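Local atomic coordinates of cyclopenase asqI (Emericella nidulans, PDB entry 5YY3), a protein that catalyses the zinc-dependent ring contraction of 4'-methoxycyclopenin to 4'-methoxyviridicatin, with release of methyl isocyanate, in aspoquinolone biosynthesis. Residues S174-D179 with A460-E465; Y225-L230 with M562-K567; Y403-A408 with M501-S506; R492-A497 with Y604-A609; F573-I578 with T639-Y644. All blocks are in the same frame, centred on the assembly; numbering follows the deposited sequence.

Interaction 1 (S174-D179 with A460-E465); sequences SYWRDD and AKLGHE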
# COMPACT_ATOMS: atom_id res chain seq x y z
N SER A 174 11.27 -9.34 8.24
CA SER A 174 11.68 -10.73 8.26
C SER A 174 13.18 -10.92 7.93
O SER A 174 13.84 -11.77 8.53
CB SER A 174 10.75 -11.51 7.30
OG SER A 174 11.45 -12.47 6.54
N TYR A 175 13.72 -10.13 7.00
CA TYR A 175 15.15 -10.25 6.63
C TYR A 175 16.06 -10.03 7.84
O TYR A 175 17.12 -10.65 7.99
CB TYR A 175 15.53 -9.27 5.50
CG TYR A 175 15.57 -7.82 5.94
CD1 TYR A 175 14.43 -7.02 5.89
CD2 TYR A 175 16.76 -7.24 6.41
CE1 TYR A 175 14.47 -5.69 6.29
CE2 TYR A 175 16.80 -5.93 6.82
CZ TYR A 175 15.65 -5.15 6.76
OH TYR A 175 15.70 -3.83 7.18
N TRP A 176 15.63 -9.13 8.71
CA TRP A 176 16.38 -8.77 9.88
C TRP A 176 16.18 -9.82 10.98
O TRP A 176 17.14 -10.27 11.59
CB TRP A 176 15.95 -7.39 10.35
CG TRP A 176 16.91 -6.61 11.17
CD1 TRP A 176 17.84 -5.73 10.71
CD2 TRP A 176 16.98 -6.56 12.61
NE1 TRP A 176 18.50 -5.15 11.77
CE2 TRP A 176 17.99 -5.64 12.94
CE3 TRP A 176 16.28 -7.20 13.64
CZ2 TRP A 176 18.34 -5.35 14.26
CZ3 TRP A 176 16.63 -6.91 14.96
CH2 TRP A 176 17.65 -6.00 15.26
N ARG A 177 14.93 -10.23 11.21
CA ARG A 177 14.66 -11.21 12.27
C ARG A 177 15.18 -12.61 11.94
O ARG A 177 15.58 -13.36 12.84
CB ARG A 177 13.17 -11.27 12.58
CG ARG A 177 12.57 -9.94 13.08
CD ARG A 177 11.13 -10.16 13.55
NE ARG A 177 10.36 -10.88 12.54
CZ ARG A 177 9.46 -10.32 11.73
NH1 ARG A 177 9.16 -9.03 11.82
NH2 ARG A 177 8.84 -11.06 10.83
N ASP A 178 15.18 -12.97 10.65
CA ASP A 178 15.67 -14.28 10.23
C ASP A 178 17.16 -14.28 9.94
O ASP A 178 17.70 -15.29 9.49
CB ASP A 178 14.95 -14.76 8.98
CG ASP A 178 13.54 -15.19 9.24
OD1 ASP A 178 13.29 -15.83 10.26
OD2 ASP A 178 12.67 -14.90 8.38
N ASP A 179 17.82 -13.15 10.13
CA ASP A 179 19.24 -13.10 9.81
C ASP A 179 19.99 -14.21 10.55
O ASP A 179 19.90 -14.33 11.78
CB ASP A 179 19.82 -11.73 10.15
CG ASP A 179 21.28 -11.64 9.81
OD1 ASP A 179 22.10 -12.19 10.57
OD2 ASP A 179 21.62 -11.02 8.78
N ALA A 460 15.86 -10.88 2.36
CA ALA A 460 17.13 -10.23 2.05
C ALA A 460 18.22 -10.63 3.05
O ALA A 460 17.94 -11.23 4.09
CB ALA A 460 16.98 -8.70 2.04
N LYS A 461 19.46 -10.32 2.70
CA LYS A 461 20.59 -10.37 3.62
C LYS A 461 21.17 -8.96 3.70
O LYS A 461 21.76 -8.49 2.73
CB LYS A 461 21.67 -11.36 3.16
CG LYS A 461 22.90 -11.40 4.07
CD LYS A 461 22.55 -11.98 5.44
CE LYS A 461 23.76 -12.08 6.36
NZ LYS A 461 23.48 -12.95 7.54
N LEU A 462 21.00 -8.29 4.83
CA LEU A 462 21.49 -6.92 4.98
C LEU A 462 23.01 -6.92 5.07
O LEU A 462 23.63 -7.90 5.51
CB LEU A 462 20.88 -6.26 6.21
CG LEU A 462 21.30 -4.80 6.46
CD1 LEU A 462 20.88 -3.90 5.30
CD2 LEU A 462 20.76 -4.25 7.77
N GLY A 463 23.62 -5.83 4.64
CA GLY A 463 25.05 -5.63 4.78
C GLY A 463 25.30 -4.14 4.63
O GLY A 463 24.39 -3.37 4.31
N HIS A 464 26.54 -3.73 4.86
CA HIS A 464 26.86 -2.33 4.64
C HIS A 464 28.26 -2.18 4.08
O HIS A 464 29.13 -3.02 4.34
CB HIS A 464 26.72 -1.54 5.95
CG HIS A 464 27.71 -1.94 6.99
ND1 HIS A 464 28.99 -1.44 7.02
CD2 HIS A 464 27.62 -2.81 8.03
CE1 HIS A 464 29.65 -1.97 8.04
NE2 HIS A 464 28.84 -2.80 8.67
N GLU A 465 28.48 -1.11 3.32
CA GLU A 465 29.83 -0.79 2.87
C GLU A 465 30.66 -0.49 4.10
O GLU A 465 30.13 -0.00 5.10
CB GLU A 465 29.85 0.41 1.91
CG GLU A 465 29.07 0.20 0.62
CD GLU A 465 29.52 -1.02 -0.16
OE1 GLU A 465 30.68 -1.46 0.02
OE2 GLU A 465 28.69 -1.55 -0.94
O HOH W 1 19.88 -9.47 7.00
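Tyr175, on the short helix 174-177, meets Ala460 with 5.0 Å between their CA atoms, and from there strand 461-475 leads past Trp176 and away from the helix. So close an approach suits alanine: the CB of Tyr175 is 3.8 Å from Ala460 CB and also touches Ala460 O. The tyrosine CG stands between its own backbone N and carbonyl carbon (chi1 71°), and the CE2 side of the ring comes obliquely to Leu462 CB at 4.1 Å. Its hydroxyl is held by Glu228 and Trp232, so this ring is apolar toward the strand and polar at its tip. Leu462 also sends CD2 to the edge of the Trp176 indole, 4.4 Å from CD1.

Asp179 and Lys461 form the charged part of the contact. The lysine CB points away from the helix, but a bend at chi2 (67°) turns CD, and NZ ends 3.0 Å from Asp179 OD2, meeting it from above the carboxylate plane. NZ also forms salt bridges with Glu457 and Asp181, which probably stabilises a buried ammonium. A water takes the N-H of Leu462 at 2.7 Å and donates to Tyr175 O and Asp179 OD2. The other aspartate oxygen, OD1, caps Leu182 N, as suits an N-cap residue of helix 180-193, which carries the zinc ligands His186 and His190. Leu448 of strand 443-449 packs on Tyr175, Ala460 and Leu462, while Arg224 and Glu228 of helix 210-231 lie against Trp176, placing the contact between the sheet and the metal-binding helices.

Interaction 2 (Y225-L230 with M562-K567); sequences YETESL and MLPVGK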
# COMPACT_ATOMS: atom_id res chain seq x y z
N TYR A 225 15.86 -2.91 16.45
CA TYR A 225 14.67 -3.40 15.77
C TYR A 225 13.67 -2.29 15.46
O TYR A 225 13.09 -2.23 14.37
CB TYR A 225 13.97 -4.45 16.61
CG TYR A 225 12.80 -5.13 15.91
CD1 TYR A 225 13.01 -5.87 14.75
CD2 TYR A 225 11.50 -5.03 16.40
CE1 TYR A 225 11.95 -6.52 14.11
CE2 TYR A 225 10.43 -5.68 15.77
CZ TYR A 225 10.67 -6.41 14.61
OH TYR A 225 9.65 -7.07 13.96
N GLU A 226 13.48 -1.40 16.43
CA GLU A 226 12.52 -0.33 16.26
C GLU A 226 13.06 0.68 15.26
O GLU A 226 12.32 1.17 14.42
CB GLU A 226 12.22 0.33 17.60
CG GLU A 226 11.24 -0.48 18.44
CD GLU A 226 10.46 0.38 19.41
OE1 GLU A 226 11.08 1.06 20.25
OE2 GLU A 226 9.21 0.38 19.34
N THR A 227 14.35 0.97 15.35
CA THR A 227 14.97 1.88 14.40
C THR A 227 14.89 1.30 12.98
O THR A 227 14.66 2.02 12.02
CB THR A 227 16.44 2.16 14.78
OG1 THR A 227 16.46 2.83 16.06
CG2 THR A 227 17.13 3.02 13.74
N GLU A 228 15.08 -0.02 12.87
CA GLU A 228 15.01 -0.68 11.57
C GLU A 228 13.59 -0.56 11.03
O GLU A 228 13.38 -0.35 9.82
CB GLU A 228 15.40 -2.16 11.69
CG GLU A 228 15.66 -2.83 10.35
CD GLU A 228 17.07 -2.56 9.82
OE1 GLU A 228 17.80 -1.76 10.43
OE2 GLU A 228 17.43 -3.17 8.78
N SER A 229 12.62 -0.70 11.92
CA SER A 229 11.22 -0.45 11.59
C SER A 229 10.98 0.95 10.99
O SER A 229 10.30 1.09 9.99
CB SER A 229 10.36 -0.64 12.84
OG SER A 229 9.03 -0.95 12.46
N LEU A 230 11.55 1.99 11.61
CA LEU A 230 11.35 3.35 11.15
C LEU A 230 11.92 3.57 9.75
O LEU A 230 11.43 4.43 9.00
CB LEU A 230 12.00 4.33 12.12
CG LEU A 230 11.04 5.14 12.99
CD1 LEU A 230 9.95 4.25 13.50
CD2 LEU A 230 11.81 5.76 14.14
N MET A 562 25.27 -3.83 11.79
CA MET A 562 25.75 -2.75 12.66
C MET A 562 25.06 -1.45 12.33
O MET A 562 24.74 -0.66 13.22
CB MET A 562 27.27 -2.59 12.53
CG MET A 562 28.05 -3.60 13.37
SD MET A 562 27.91 -3.24 15.13
CE MET A 562 28.84 -1.71 15.22
N LEU A 563 24.81 -1.23 11.05
CA LEU A 563 24.12 -0.02 10.62
C LEU A 563 22.63 -0.29 10.43
O LEU A 563 22.26 -1.28 9.81
CB LEU A 563 24.73 0.49 9.31
CG LEU A 563 25.65 1.70 9.25
CD1 LEU A 563 26.56 1.79 10.44
CD2 LEU A 563 26.45 1.66 7.96
N PRO A 564 21.78 0.60 10.97
CA PRO A 564 20.38 0.57 10.53
C PRO A 564 20.33 0.67 9.01
O PRO A 564 21.19 1.31 8.45
CB PRO A 564 19.78 1.81 11.19
CG PRO A 564 20.60 1.97 12.45
CD PRO A 564 22.00 1.57 12.05
N VAL A 565 19.36 0.02 8.37
CA VAL A 565 19.31 -0.09 6.92
C VAL A 565 19.23 1.30 6.22
O VAL A 565 19.76 1.48 5.12
CB VAL A 565 18.13 -1.00 6.48
CG1 VAL A 565 16.79 -0.41 6.88
CG2 VAL A 565 18.17 -1.31 4.98
N GLY A 566 18.59 2.27 6.87
CA GLY A 566 18.49 3.61 6.30
C GLY A 566 17.39 3.74 5.26
O GLY A 566 16.54 2.86 5.12
N LYS A 567 17.41 4.85 4.52
CA LYS A 567 16.44 5.07 3.44
C LYS A 567 17.13 5.34 2.11
O LYS A 567 18.28 5.80 2.09
CB LYS A 567 15.51 6.22 3.80
CG LYS A 567 14.56 5.86 4.93
CD LYS A 567 13.89 7.09 5.51
CE LYS A 567 12.66 6.72 6.31
NZ LYS A 567 11.92 7.95 6.70
O HOH W 2 20.23 -3.05 10.87
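Glu228 and Val565 carry the main grip between helix 210-231 and the loop before strand 571-580. The glutamate CG is anti to its backbone N (chi1 -167°), and a bend at the next torsion (chi2 82°) turns CD toward the loop; the Glu228 and Val565 side chains cross at about a right angle. Val565 N donates to Glu228 OE1 at 3.1 Å, approaching from above the carboxylate plane. The valine CG1 sits between its own backbone N and carbonyl carbon (chi1 64°), on the side of the carboxylate. The second oxygen, OE2, lies 3.2 Å from Val565 CB and is also bonded to the hydroxyl of Tyr175. A water sits between the two segments, 2.8 Å from Glu228 OE1 and 2.9 Å from Leu563 O. One long acid side chain thus serves a backbone N-H and a phenol within a buried interface, with a water close by.

Thr227, the residue just before Glu228, also faces the loop. With CG2 anti to the backbone N, its methyl reaches the Pro564 ring, 3.8 Å from CG, while OG1 is spent on Ala223 O of the preceding helical turn; threonine can thus show the loop an apolar face. Proline, with no N-H to satisfy, suits this apolar spot. Further along, the extended Lys567 chain passes the helix, its CE 3.7 Å from Leu230 O. The helix bears the zinc ligand His218, and the loop belongs to the Ig-like part, so the contact joins the helical metal-binding domain to the Ig-like domain, as in hemocyanin-type proteins.

Interaction 3 (Y403-A408 with M501-S506); sequences YGRLAA and MNDYHS
Asp503 comes first in segment 501-506 to touch the helix, and it meets Arg405 end-on. Its CG is anti to the backbone N (chi1 172°), and the carboxylate beyond it lies 25° from the guanidinium plane. Arg405 NH1 reaches Asp503 OD1 and NH2 reaches OD2, each at 3.0 Å and each on the syn side of its oxygen. An arginine extended from CG to NE is long enough to span this gap from helix 391-410.

Tyr504 follows, its CB over the rim of one face of the His505 ring. His505 itself slides past the same arginine: on the opposite face, Arg405 CG stands over the centre of the imidazole, 3.8 Å from its centroid, in a CH-pi contact, and NH1 lies 3.5 Å from His505 CD2. Ala408 CB, small enough to let the ring in, meets its edge at CE1. The backbone N of His505 also makes a weak bond to Asp503 OD1. Ser506 then closes the short 3-10 turn: its OG donates to Asp503 OD2 at 2.7 Å, from the anti side.

Arg405 NH1 has a further partner, Asp244 of the second subunit, and NE bonds Gln401. Arg405 and Asp503 are probably both charged, and Arg405, through its two acids, links helix, loop and second subunit. His505 NE2 is buried without a partner, 4.5 Å from Arg405 NH1, and the nearby guanidinium would probably disfavour a charged imidazole.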
# COMPACT_ATOMS: atom_id res chain seq x y z
N TYR A 403 10.82 -2.06 32.01
CA TYR A 403 11.35 -2.07 33.37
C TYR A 403 12.61 -1.21 33.45
O TYR A 403 12.80 -0.43 34.40
CB TYR A 403 11.62 -3.49 33.84
CG TYR A 403 10.36 -4.33 33.96
CD1 TYR A 403 9.66 -4.38 35.15
CD2 TYR A 403 9.87 -5.05 32.88
CE1 TYR A 403 8.50 -5.14 35.27
CE2 TYR A 403 8.72 -5.80 32.98
CZ TYR A 403 8.04 -5.85 34.17
OH TYR A 403 6.90 -6.61 34.26
N GLY A 404 13.46 -1.34 32.43
CA GLY A 404 14.62 -0.47 32.27
C GLY A 404 14.29 1.01 32.22
O GLY A 404 14.97 1.81 32.83
N ARG A 405 13.24 1.38 31.49
CA ARG A 405 12.82 2.78 31.44
C ARG A 405 12.39 3.29 32.82
O ARG A 405 12.73 4.42 33.20
CB ARG A 405 11.68 2.98 30.44
CG ARG A 405 12.08 2.66 29.01
CD ARG A 405 10.90 2.85 28.05
NE ARG A 405 11.33 2.63 26.67
CZ ARG A 405 11.76 3.60 25.88
NH1 ARG A 405 11.81 4.84 26.35
NH2 ARG A 405 12.15 3.34 24.64
N LEU A 406 11.63 2.47 33.55
CA LEU A 406 11.15 2.85 34.88
C LEU A 406 12.32 3.11 35.84
O LEU A 406 12.34 4.11 36.57
CB LEU A 406 10.26 1.76 35.47
CG LEU A 406 8.87 1.62 34.84
CD1 LEU A 406 8.30 0.26 35.19
CD2 LEU A 406 7.93 2.73 35.31
N ALA A 407 13.28 2.20 35.85
CA ALA A 407 14.39 2.29 36.78
C ALA A 407 15.27 3.47 36.41
O ALA A 407 15.67 4.26 37.27
CB ALA A 407 15.19 0.98 36.80
N ALA A 408 15.52 3.61 35.11
CA ALA A 408 16.41 4.64 34.60
C ALA A 408 15.94 6.05 34.95
O ALA A 408 16.76 6.90 35.30
CB ALA A 408 16.58 4.49 33.09
N MET A 501 15.93 10.69 18.78
CA MET A 501 17.12 11.19 19.46
C MET A 501 16.94 11.63 20.92
O MET A 501 17.88 11.52 21.71
CB MET A 501 17.69 12.33 18.61
CG MET A 501 18.63 13.28 19.26
SD MET A 501 18.96 14.66 18.15
CE MET A 501 17.35 14.88 17.47
N ASN A 502 15.76 12.11 21.31
CA ASN A 502 15.57 12.55 22.70
C ASN A 502 15.10 11.45 23.67
O ASN A 502 14.78 11.73 24.82
CB ASN A 502 14.57 13.70 22.77
CG ASN A 502 15.15 14.98 22.26
OD1 ASN A 502 16.37 15.23 22.38
ND2 ASN A 502 14.31 15.82 21.69
N ASP A 503 15.05 10.22 23.19
CA ASP A 503 14.78 9.08 24.04
C ASP A 503 16.10 8.39 24.33
O ASP A 503 16.75 7.89 23.40
CB ASP A 503 13.80 8.13 23.36
CG ASP A 503 13.62 6.84 24.11
OD1 ASP A 503 13.75 6.85 25.36
OD2 ASP A 503 13.34 5.81 23.46
N TYR A 504 16.50 8.39 25.60
CA TYR A 504 17.70 7.70 26.07
C TYR A 504 17.84 6.30 25.48
O TYR A 504 18.91 5.89 25.04
CB TYR A 504 17.70 7.56 27.59
CG TYR A 504 17.61 8.83 28.41
CD1 TYR A 504 18.71 9.69 28.54
CD2 TYR A 504 16.44 9.16 29.09
CE1 TYR A 504 18.63 10.84 29.32
CE2 TYR A 504 16.35 10.30 29.86
CZ TYR A 504 17.45 11.14 29.97
OH TYR A 504 17.36 12.29 30.74
N HIS A 505 16.73 5.56 25.49
CA HIS A 505 16.78 4.13 25.21
C HIS A 505 16.77 3.85 23.72
O HIS A 505 16.88 2.69 23.31
CB HIS A 505 15.61 3.45 25.91
CG HIS A 505 15.53 3.82 27.35
ND1 HIS A 505 16.21 3.14 28.33
CD2 HIS A 505 14.91 4.86 27.97
CE1 HIS A 505 16.00 3.73 29.50
NE2 HIS A 505 15.21 4.77 29.30
N SER A 506 16.66 4.91 22.92
CA SER A 506 16.72 4.77 21.47
C SER A 506 18.14 4.89 20.95
O SER A 506 18.40 4.63 19.77
CB SER A 506 15.83 5.81 20.79
OG SER A 506 14.46 5.49 20.98

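Interaction 4 (R492-A497 with Y604-A609); sequences RLFIAA and YPFNRA
Phe494 and Phe606 both carry CG anti to their carbonyl carbon (chi1 -69° and -67°); these torsions set both CG atoms beside the backbone N, and the side chains slide past each other in opposite directions. The result is a T-shaped pair, with the CD2-CE2 edge of Phe606 over the face of Phe494, centroids 4.9 Å apart and planes at 72°. Phe606 CD2 lies over the centre of the Phe494 ring. At the rim of that ring the carbonyl of Tyr604 takes over, its O 3.3 Å from Phe494 CE1 and near the ring plane, where the slightly positive C-H edge suits an oxygen.

The peptide before Pro605 is cis, consistent with CB lying over the centre of the Tyr604 ring; Pro605 CD is 3.9 Å from Phe494 CE1. Tyr604 CD2 lies over one face of the Arg492 guanidinium, toward its rim, with the two planes steeply inclined. A water accepts from Arg492 NH1 at 2.8 Å and donates to Tyr604 O at 2.6 Å, while Asp598 and Asp582 form salt bridges with the guanidinium.

Around this cluster Trp507 stacks on Phe606, and Phe576 of the neighbouring strand 571-580 meets it edge-to-face. Strand 487-497 is paired there with 571-580 and on its other flank with 508-517, and the loop packs on the face of the sheet that carries Arg492 and Phe494.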
# COMPACT_ATOMS: atom_id res chain seq x y z
N ARG A 492 33.13 6.77 23.89
CA ARG A 492 31.92 5.98 23.77
C ARG A 492 31.02 6.53 22.66
O ARG A 492 30.53 7.66 22.75
CB ARG A 492 31.16 5.96 25.10
CG ARG A 492 32.02 5.53 26.26
CD ARG A 492 31.30 5.74 27.56
NE ARG A 492 32.12 5.27 28.67
CZ ARG A 492 32.06 4.05 29.17
NH1 ARG A 492 31.19 3.17 28.66
NH2 ARG A 492 32.85 3.70 30.17
N LEU A 493 30.81 5.72 21.63
CA LEU A 493 30.05 6.15 20.46
C LEU A 493 28.66 5.51 20.36
O LEU A 493 28.51 4.28 20.42
CB LEU A 493 30.83 5.83 19.18
CG LEU A 493 30.08 6.02 17.86
CD1 LEU A 493 29.91 7.48 17.53
CD2 LEU A 493 30.76 5.28 16.73
N PHE A 494 27.65 6.37 20.21
CA PHE A 494 26.26 5.98 20.02
C PHE A 494 25.67 6.68 18.79
O PHE A 494 26.09 7.79 18.43
CB PHE A 494 25.42 6.33 21.25
CG PHE A 494 25.73 5.50 22.48
CD1 PHE A 494 26.82 5.81 23.29
CD2 PHE A 494 24.89 4.45 22.86
CE1 PHE A 494 27.09 5.08 24.44
CE2 PHE A 494 25.15 3.71 24.01
CZ PHE A 494 26.25 4.02 24.81
N ILE A 495 24.69 6.04 18.15
CA ILE A 495 23.88 6.70 17.13
C ILE A 495 22.40 6.55 17.44
O ILE A 495 21.99 5.68 18.21
CB ILE A 495 24.15 6.15 15.71
CG1 ILE A 495 23.66 4.70 15.59
CG2 ILE A 495 25.64 6.35 15.32
CD1 ILE A 495 23.88 4.08 14.20
N ALA A 496 21.60 7.41 16.83
CA ALA A 496 20.17 7.41 17.02
C ALA A 496 19.51 7.99 15.78
O ALA A 496 20.01 8.96 15.21
CB ALA A 496 19.78 8.19 18.25
N ALA A 497 18.43 7.36 15.33
CA ALA A 497 17.56 7.97 14.32
C ALA A 497 17.19 9.36 14.81
O ALA A 497 16.81 9.53 15.97
CB ALA A 497 16.30 7.10 14.09
N TYR A 604 26.27 3.03 29.11
CA TYR A 604 26.56 4.36 29.64
C TYR A 604 26.91 5.32 28.52
O TYR A 604 27.71 4.97 27.64
CB TYR A 604 27.71 4.30 30.64
CG TYR A 604 28.03 5.62 31.30
CD1 TYR A 604 27.33 6.03 32.44
CD2 TYR A 604 29.01 6.47 30.79
CE1 TYR A 604 27.61 7.24 33.05
CE2 TYR A 604 29.28 7.69 31.40
CZ TYR A 604 28.58 8.06 32.54
OH TYR A 604 28.85 9.27 33.17
N PRO A 605 26.38 6.55 28.55
CA PRO A 605 25.60 7.19 29.61
C PRO A 605 24.08 7.17 29.39
O PRO A 605 23.35 7.89 30.06
CB PRO A 605 26.11 8.63 29.56
CG PRO A 605 26.34 8.86 28.08
CD PRO A 605 26.76 7.51 27.50
N PHE A 606 23.62 6.35 28.45
CA PHE A 606 22.20 6.33 28.14
C PHE A 606 21.42 5.30 28.95
O PHE A 606 20.25 5.08 28.67
CB PHE A 606 21.99 6.09 26.65
CG PHE A 606 22.47 7.23 25.79
CD1 PHE A 606 21.78 8.42 25.76
CD2 PHE A 606 23.62 7.10 25.02
CE1 PHE A 606 22.20 9.45 24.97
CE2 PHE A 606 24.06 8.13 24.23
CZ PHE A 606 23.34 9.31 24.20
N ASN A 607 22.05 4.70 29.95
CA ASN A 607 21.45 3.61 30.71
C ASN A 607 20.69 4.10 31.94
O ASN A 607 19.93 3.35 32.54
CB ASN A 607 22.51 2.59 31.11
CG ASN A 607 23.61 3.21 31.97
OD1 ASN A 607 23.88 4.41 31.87
ND2 ASN A 607 24.24 2.39 32.81
N ARG A 608 20.88 5.37 32.29
CA ARG A 608 20.07 6.03 33.32
C ARG A 608 19.65 7.39 32.82
O ARG A 608 20.24 7.90 31.88
CB ARG A 608 20.84 6.18 34.64
CG ARG A 608 20.67 5.02 35.57
CD ARG A 608 21.78 4.97 36.57
NE ARG A 608 22.65 3.85 36.27
CZ ARG A 608 22.35 2.59 36.57
NH1 ARG A 608 21.22 2.33 37.19
NH2 ARG A 608 23.20 1.61 36.26
N ALA A 609 18.65 8.00 33.45
CA ALA A 609 18.26 9.34 33.04
C ALA A 609 19.40 10.30 33.40
O ALA A 609 20.22 9.98 34.26
CB ALA A 609 16.96 9.77 33.69
O HOH W 3 29.12 3.01 26.78

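Interaction 5 (F573-I578 with T639-Y644); sequences FVAFCI and TTFKIY
Phe573 begins its contact with Phe641 at CB, which lies over the face of that ring, 3.4 Å from CZ and displaced toward the rim. Its CG is the next atom out, 4.2 Å from Phe641 CZ. Beyond it the ring leaves Phe641, the two planes being inclined by 35°, and offers a face to Ile643. The isoleucine CD1 stands over the centre of this ring in a CH-pi contact, 3.9 Å from both Phe573 CD1 and CE1, and 4.2 Å from CZ at the tip.

The backbones form an antiparallel pair in the mixed sheet of the Ig-like beta domain, strands 571-580 and 636-644. Phe573 with Phe641 and Ala575 with Thr639 are hydrogen-bonded pairs, whereas Val574 with Thr640 between them is non-hydrogen-bonded. Phe573 N bonds Phe641 O at 2.8 Å, and Ala575 N bonds Thr639 O at 2.7 Å.

The Phe641 ring returns across the partner strand because its CG sits between the backbone N and the carbonyl carbon (chi1 67°). Its CE1 then comes 4.0 Å from Ala575 CB, where a small residue admits the ring. Thr640, on the other face with Val574, is exposed, and a beta-branched threonine suits such a strand position.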
# COMPACT_ATOMS: atom_id res chain seq x y z
N PHE A 573 20.65 10.45 10.79
CA PHE A 573 20.95 9.94 12.12
C PHE A 573 21.84 10.93 12.86
O PHE A 573 22.42 11.82 12.25
CB PHE A 573 21.64 8.58 12.05
CG PHE A 573 20.71 7.43 11.76
CD1 PHE A 573 20.10 7.32 10.52
CD2 PHE A 573 20.48 6.45 12.72
CE1 PHE A 573 19.24 6.26 10.23
CE2 PHE A 573 19.62 5.39 12.44
CZ PHE A 573 18.99 5.30 11.18
N VAL A 574 21.96 10.78 14.17
CA VAL A 574 22.89 11.60 14.92
C VAL A 574 23.94 10.71 15.57
O VAL A 574 23.60 9.65 16.12
CB VAL A 574 22.17 12.43 16.00
CG1 VAL A 574 23.18 13.19 16.87
CG2 VAL A 574 21.18 13.40 15.35
N ALA A 575 25.20 11.11 15.48
CA ALA A 575 26.27 10.41 16.18
C ALA A 575 26.63 11.18 17.44
O ALA A 575 26.64 12.40 17.44
CB ALA A 575 27.49 10.26 15.30
N PHE A 576 26.90 10.44 18.50
CA PHE A 576 27.19 10.99 19.81
C PHE A 576 28.46 10.35 20.33
O PHE A 576 28.63 9.13 20.23
CB PHE A 576 26.00 10.75 20.76
CG PHE A 576 26.34 10.86 22.22
CD1 PHE A 576 26.82 9.76 22.92
CD2 PHE A 576 26.13 12.04 22.91
CE1 PHE A 576 27.11 9.84 24.26
CE2 PHE A 576 26.42 12.14 24.26
CZ PHE A 576 26.91 11.04 24.94
N CYS A 577 29.36 11.16 20.87
CA CYS A 577 30.59 10.64 21.43
C CYS A 577 30.86 11.34 22.76
O CYS A 577 30.87 12.57 22.85
CB CYS A 577 31.77 10.83 20.47
SG CYS A 577 33.25 9.88 21.00
N ILE A 578 31.05 10.54 23.79
CA ILE A 578 31.41 11.08 25.09
C ILE A 578 32.78 10.52 25.50
O ILE A 578 33.11 9.37 25.20
CB ILE A 578 30.32 10.76 26.17
CG1 ILE A 578 30.70 11.35 27.53
CG2 ILE A 578 30.07 9.27 26.29
CD1 ILE A 578 29.59 11.23 28.57
N THR A 639 27.26 14.86 15.85
CA THR A 639 27.28 15.24 14.45
C THR A 639 26.20 14.47 13.71
O THR A 639 25.86 13.35 14.09
CB THR A 639 28.67 14.97 13.83
OG1 THR A 639 28.76 15.60 12.55
CG2 THR A 639 28.89 13.49 13.65
N THR A 640 25.64 15.07 12.67
CA THR A 640 24.61 14.38 11.90
C THR A 640 25.27 13.62 10.74
O THR A 640 26.32 14.02 10.26
CB THR A 640 23.53 15.36 11.39
OG1 THR A 640 23.10 16.18 12.47
CG2 THR A 640 22.30 14.60 10.86
N PHE A 641 24.68 12.51 10.33
CA PHE A 641 25.11 11.79 9.14
C PHE A 641 23.89 11.12 8.55
O PHE A 641 22.83 11.08 9.17
CB PHE A 641 26.20 10.75 9.45
CG PHE A 641 25.73 9.60 10.30
CD1 PHE A 641 25.56 9.76 11.67
CD2 PHE A 641 25.49 8.35 9.74
CE1 PHE A 641 25.14 8.70 12.46
CE2 PHE A 641 25.08 7.29 10.54
CZ PHE A 641 24.90 7.47 11.89
N LYS A 642 24.03 10.58 7.35
CA LYS A 642 22.90 9.95 6.71
C LYS A 642 23.26 8.54 6.29
O LYS A 642 24.38 8.27 5.83
CB LYS A 642 22.44 10.77 5.50
CG LYS A 642 21.77 12.11 5.87
CD LYS A 642 21.18 12.78 4.62
CE LYS A 642 20.89 14.25 4.83
NZ LYS A 642 20.12 14.83 3.68
N ILE A 643 22.31 7.63 6.45
CA ILE A 643 22.44 6.28 5.93
C ILE A 643 21.54 6.10 4.72
O ILE A 643 20.34 6.37 4.78
CB ILE A 643 22.11 5.23 7.00
CG1 ILE A 643 22.96 5.50 8.24
CG2 ILE A 643 22.36 3.84 6.48
CD1 ILE A 643 22.67 4.57 9.37
N TYR A 644 22.14 5.62 3.63
CA TYR A 644 21.47 5.39 2.35
C TYR A 644 21.27 3.90 2.10
O TYR A 644 22.20 3.10 2.18
CB TYR A 644 22.30 5.98 1.18
CG TYR A 644 22.41 7.48 1.19
CD1 TYR A 644 23.22 8.13 2.12
CD2 TYR A 644 21.72 8.26 0.25
CE1 TYR A 644 23.33 9.52 2.13
CE2 TYR A 644 21.82 9.64 0.25
CZ TYR A 644 22.62 10.26 1.19
OH TYR A 644 22.72 11.63 1.20

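How the interactions relate
Interactions 1 and 2, with centres 11 Å apart, touch at Glu228 of the second, whose OE2 is 3.2 Å from Trp176 CD1. From interaction 2 the packing runs on to interaction 5, where Pro564 CG meets Phe573 CE2 at 3.6 Å, and to interaction 4 through Ile495. Interactions 4 and 5 are joined by neighbouring strands, Phe576 N bonding Phe494 O at 2.8 Å, and interaction 3 adjoins 4 through Ala609 N and Ala408 O at 2.9 Å. Interactions 1 and 3 both come near zinc ligands: Asp179 is about 9 Å from His186 between side chains, and Gly404 is about 9 Å from the His218 side chain.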